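Local coordinates for protein pectate lyase (Bacillus, PDB 3VMV) that probably cleaves polygalacturonate as a pectate lyase of polysaccharide lyase family 1, built as a right-handed parallel beta-helix, at residues A[30-35]-A[60-65]; A[262-267]-A[282-287]. One frame throughout, in Å; residues are numbered along the deposited sequence.

Both contacts sit toward the ends of a parallel beta-helix, on opposite sides of the chain's centre. From the N terminus, the chain forms strand 21-25, helix 28-40 and strands 48-52 and 55-57 before interaction 1 closes a loop of 24 intervening residues, tying the capping helix to the loop before strand 66-68. Many coils later, interaction 2 joins residues 262-267 to residues 282-287 across 14 residues that include strand 276-280, tying together two sides of one late coil. The two loops follow in series, neither nested nor crossed. The centres of interactions 1 and 2 lie about 40 Å apart, and the nearest atoms of interactions 1 and 2 about 29 Å.

Interaction 1: residues A[30-35]-A[60-65]; sequences QIQQLI and NSPQSL
Two torsions send Q32 out of its helix to P62 and Q63: chi1 of -164° sets CG anti to the backbone N, and chi2 of 66° then bends the chain, which lays CB and CG against P62 and turns the amide to the loop backbone. The helix, 28-40, covers the N-terminal end of the parallel beta-helix, as in other pectate lyases of this family, and residues 60-65 form the loop between strands 55-57 and 66-68 of its first coils. The apolar half of the contact is small. CG of the P62 ring rests on Q32 CB at 3.8 Å and on Q32 CG at 4.0 Å, the pyrrolidine running obliquely to the glutamine chain. Q63 comes in from the same loop, its extended side chain passing that of Q32 at about a right angle.

The polar half is indirect. Q32 OE1 stands 4.0 Å from L65 O; both are acceptors, and a water bridges them, donating one hydrogen to Q32 OE1 (2.9 Å) and the other to L65 O (2.9 Å). The OE1 atom is gripped twice, since the backbone N of D67 also donates to it, while NE2 bonds OD1 of D36 one helical turn on. With both ends of the amide held, its rotation is fixed, and this buried group has partners in the helix (D36), in strand 66-68 (D67) and, through water, in the loop. An alanine in place of Q32 would keep CB beside P62 but would probably leave the amide N of D67 and the bridging water without their acceptor, opening a gap between helix and loop. The same water also accepts a weak bond, 3.3 Å long, from the backbone N of Q63.

Interaction 2: residues A[262-267]-A[282-287]; sequences KGPVGW and NVFVNT
Near the C-terminal end of the parallel beta-helix, two sides of one late coil meet where P264 packs against F284 and T287. Strand 265-266 continues the sheet of strand 231-234, backbone hydrogen bonds joining P264 with I231 and G266 with S233, whereas strand 283-285 pairs with strand 245-249. The contact spans the corner between these two faces and is wholly apolar, with no hydrogen bond crossing it.

The CG corner of the proline ring meets both F284 and T287, which lie side by side before it. P264 CG lies 3.7 Å from CE1 of F284, while P264 CB stands 3.9 Å from that same aromatic carbon; the two side chains cross at about a right angle, and CG approaches the ring obliquely. On T287 the methyl does the touching: CG2 sits 3.6 Å from P264 CG and 3.7 Å from P264 CD. With OG1 at chi1 -72°, CG2 falls anti to the backbone N and faces the proline.

Beyond the pair, F246 of the preceding coil also touches P264, and its ring meets that of F284 with planes at about 25°, which extends the apolar packing from one coil to the next. The hydroxyl of T287, turned from the proline, has two partners of its own: OG1 takes a hydrogen bond from the backbone N of V249 and gives its own to the strand before it. That second bond, T287 OG1 to V285 O at 3.0 Å, spans the bend at N286 and reaches the oxygen from above the carbonyl plane, with a C=O...donor angle of 123°.

Interaction 1: residues A[30-35]-A[60-65]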
# COMPACT_ATOMS: atom_id res chain seq x y z
N GLN A 30 19.70 -2.89 -13.93
CA GLN A 30 20.26 -3.95 -13.08
C GLN A 30 19.16 -4.71 -12.37
O GLN A 30 19.18 -5.92 -12.33
CB GLN A 30 21.22 -3.38 -12.04
CG GLN A 30 22.55 -2.96 -12.64
CD GLN A 30 23.54 -2.60 -11.57
OE1 GLN A 30 23.23 -1.82 -10.70
NE2 GLN A 30 24.75 -3.17 -11.64
N ILE A 31 18.18 -3.99 -11.82
CA ILE A 31 17.10 -4.67 -11.13
C ILE A 31 16.33 -5.60 -12.08
O ILE A 31 16.08 -6.76 -11.76
CB ILE A 31 16.09 -3.67 -10.50
CG1 ILE A 31 16.81 -2.82 -9.45
CG2 ILE A 31 14.97 -4.41 -9.83
CD1 ILE A 31 15.92 -1.73 -8.85
N GLN A 32 15.94 -5.07 -13.24
CA GLN A 32 15.15 -5.88 -14.17
C GLN A 32 15.94 -7.11 -14.66
O GLN A 32 15.39 -8.23 -14.78
CB GLN A 32 14.66 -5.04 -15.36
CG GLN A 32 13.53 -5.72 -16.15
CD GLN A 32 12.30 -5.83 -15.28
OE1 GLN A 32 11.72 -4.82 -14.92
NE2 GLN A 32 11.90 -7.05 -14.94
N GLN A 33 17.23 -6.92 -14.93
CA GLN A 33 18.06 -8.06 -15.36
C GLN A 33 18.20 -9.09 -14.29
O GLN A 33 18.19 -10.30 -14.58
CB GLN A 33 19.42 -7.57 -15.78
CG GLN A 33 19.34 -6.88 -17.06
CD GLN A 33 20.65 -6.21 -17.41
OE1 GLN A 33 21.70 -6.53 -16.84
NE2 GLN A 33 20.59 -5.25 -18.33
N LEU A 34 18.37 -8.66 -13.03
CA LEU A 34 18.46 -9.63 -11.96
C LEU A 34 17.20 -10.50 -11.89
O LEU A 34 17.28 -11.73 -11.77
CB LEU A 34 18.66 -8.93 -10.63
CG LEU A 34 20.03 -8.27 -10.44
CD1 LEU A 34 19.97 -7.50 -9.17
CD2 LEU A 34 21.13 -9.34 -10.39
N ILE A 35 16.05 -9.86 -12.00
CA ILE A 35 14.78 -10.57 -11.95
C ILE A 35 14.65 -11.53 -13.12
O ILE A 35 14.31 -12.69 -12.94
CB ILE A 35 13.61 -9.56 -11.97
CG1 ILE A 35 13.61 -8.78 -10.65
CG2 ILE A 35 12.29 -10.28 -12.28
CD1 ILE A 35 12.76 -7.51 -10.69
N ASN A 60 17.12 5.08 -16.69
CA ASN A 60 18.06 3.96 -16.47
C ASN A 60 17.39 2.59 -16.35
O ASN A 60 18.03 1.62 -15.93
CB ASN A 60 19.07 4.23 -15.32
CG ASN A 60 18.41 4.29 -13.92
OD1 ASN A 60 17.40 3.64 -13.64
ND2 ASN A 60 19.08 5.05 -13.02
N SER A 61 16.12 2.52 -16.77
CA SER A 61 15.31 1.28 -16.72
C SER A 61 14.84 0.94 -18.12
O SER A 61 14.56 1.84 -18.92
CB SER A 61 14.08 1.47 -15.83
OG SER A 61 14.52 1.83 -14.52
N PRO A 62 14.75 -0.35 -18.41
CA PRO A 62 14.44 -0.79 -19.78
C PRO A 62 12.94 -0.85 -20.10
O PRO A 62 12.61 -0.92 -21.29
CB PRO A 62 15.04 -2.19 -19.84
CG PRO A 62 14.90 -2.69 -18.40
CD PRO A 62 15.16 -1.48 -17.54
N GLN A 63 12.08 -0.88 -19.09
CA GLN A 63 10.62 -0.81 -19.27
C GLN A 63 10.12 0.39 -18.49
O GLN A 63 10.86 0.97 -17.70
CB GLN A 63 9.93 -2.07 -18.73
CG GLN A 63 10.38 -3.32 -19.47
CD GLN A 63 9.86 -4.59 -18.83
OE1 GLN A 63 8.67 -4.72 -18.55
NE2 GLN A 63 10.75 -5.53 -18.59
N SER A 64 8.85 0.74 -18.67
CA SER A 64 8.30 1.93 -18.01
C SER A 64 7.93 1.71 -16.54
O SER A 64 7.45 2.62 -15.87
CB SER A 64 7.05 2.43 -18.75
OG SER A 64 7.40 2.90 -20.04
N LEU A 65 8.15 0.49 -16.06
CA LEU A 65 7.98 0.14 -14.64
C LEU A 65 8.96 -0.98 -14.34
O LEU A 65 9.55 -1.52 -15.26
CB LEU A 65 6.53 -0.28 -14.34
CG LEU A 65 5.85 -1.33 -15.22
CD1 LEU A 65 6.38 -2.74 -14.93
CD2 LEU A 65 4.35 -1.28 -15.00
O HOH W 1 12.28 -2.19 -16.05

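Interaction 2: residues A[262-267]-A[282-287]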
# COMPACT_ATOMS: atom_id res chain seq x y z
N LYS A 262 -18.47 13.53 4.33
CA LYS A 262 -17.08 13.27 3.96
C LYS A 262 -16.15 13.38 5.16
O LYS A 262 -16.11 14.41 5.81
CB LYS A 262 -16.64 14.23 2.86
CG LYS A 262 -17.23 13.87 1.50
CD LYS A 262 -16.90 14.96 0.50
CE LYS A 262 -17.05 14.50 -0.93
NZ LYS A 262 -16.55 15.66 -1.75
N GLY A 263 -15.44 12.30 5.46
CA GLY A 263 -14.73 12.22 6.73
C GLY A 263 -13.78 11.05 6.73
O GLY A 263 -13.28 10.62 5.69
N PRO A 264 -13.50 10.50 7.91
CA PRO A 264 -12.43 9.51 8.06
C PRO A 264 -12.79 8.11 7.54
O PRO A 264 -11.90 7.34 7.18
CB PRO A 264 -12.18 9.50 9.58
CG PRO A 264 -13.52 9.91 10.17
CD PRO A 264 -14.12 10.88 9.19
N VAL A 265 -14.08 7.81 7.55
CA VAL A 265 -14.57 6.54 7.04
C VAL A 265 -16.00 6.71 6.58
O VAL A 265 -16.73 7.55 7.11
CB VAL A 265 -14.43 5.42 8.13
CG1 VAL A 265 -15.26 5.71 9.35
CG2 VAL A 265 -14.73 4.01 7.55
N GLY A 266 -16.40 5.95 5.56
CA GLY A 266 -17.77 5.95 5.09
C GLY A 266 -17.82 5.36 3.70
O GLY A 266 -16.89 4.65 3.29
N TRP A 267 -18.91 5.68 2.99
CA TRP A 267 -19.11 5.17 1.64
C TRP A 267 -19.26 6.40 0.76
O TRP A 267 -20.18 7.19 0.99
CB TRP A 267 -20.39 4.32 1.60
CG TRP A 267 -20.78 3.93 0.18
CD1 TRP A 267 -19.91 3.71 -0.86
CD2 TRP A 267 -22.10 3.70 -0.33
NE1 TRP A 267 -20.62 3.37 -1.98
CE2 TRP A 267 -21.96 3.35 -1.69
CE3 TRP A 267 -23.38 3.77 0.21
CZ2 TRP A 267 -23.05 3.08 -2.51
CZ3 TRP A 267 -24.47 3.49 -0.60
CH2 TRP A 267 -24.29 3.14 -1.95
N ASN A 282 -10.38 4.89 18.09
CA ASN A 282 -9.80 5.95 17.28
C ASN A 282 -9.87 7.32 17.98
O ASN A 282 -10.73 7.55 18.82
CB ASN A 282 -10.49 6.02 15.93
CG ASN A 282 -10.35 4.71 15.16
OD1 ASN A 282 -9.26 4.39 14.70
ND2 ASN A 282 -11.45 3.96 15.01
N VAL A 283 -8.91 8.18 17.66
CA VAL A 283 -8.91 9.55 18.14
C VAL A 283 -9.13 10.45 16.94
O VAL A 283 -8.40 10.35 15.95
CB VAL A 283 -7.61 9.88 18.87
CG1 VAL A 283 -7.50 11.40 19.13
CG2 VAL A 283 -7.55 9.10 20.21
N PHE A 284 -10.16 11.30 17.03
CA PHE A 284 -10.52 12.19 15.93
C PHE A 284 -10.35 13.64 16.39
O PHE A 284 -11.08 14.09 17.29
CB PHE A 284 -12.00 11.96 15.56
CG PHE A 284 -12.32 10.55 15.13
CD1 PHE A 284 -11.98 10.10 13.85
CD2 PHE A 284 -13.05 9.71 15.97
CE1 PHE A 284 -12.30 8.80 13.43
CE2 PHE A 284 -13.38 8.41 15.55
CZ PHE A 284 -13.00 7.97 14.29
N VAL A 285 -9.39 14.35 15.79
CA VAL A 285 -9.22 15.75 16.12
C VAL A 285 -9.57 16.57 14.88
O VAL A 285 -9.01 16.35 13.80
CB VAL A 285 -7.76 16.03 16.50
CG1 VAL A 285 -7.54 17.48 16.86
CG2 VAL A 285 -7.35 15.11 17.67
N ASN A 286 -10.50 17.49 15.04
CA ASN A 286 -10.98 18.35 13.93
C ASN A 286 -11.33 17.47 12.73
O ASN A 286 -10.97 17.75 11.58
CB ASN A 286 -9.96 19.47 13.56
CG ASN A 286 -9.88 20.53 14.64
OD1 ASN A 286 -10.62 20.48 15.63
ND2 ASN A 286 -9.00 21.51 14.45
N THR A 287 -11.99 16.35 13.03
CA THR A 287 -12.34 15.36 12.03
C THR A 287 -13.77 14.91 12.26
O THR A 287 -14.08 14.45 13.37
CB THR A 287 -11.42 14.14 12.20
OG1 THR A 287 -10.08 14.47 11.77
CG2 THR A 287 -11.88 12.95 11.33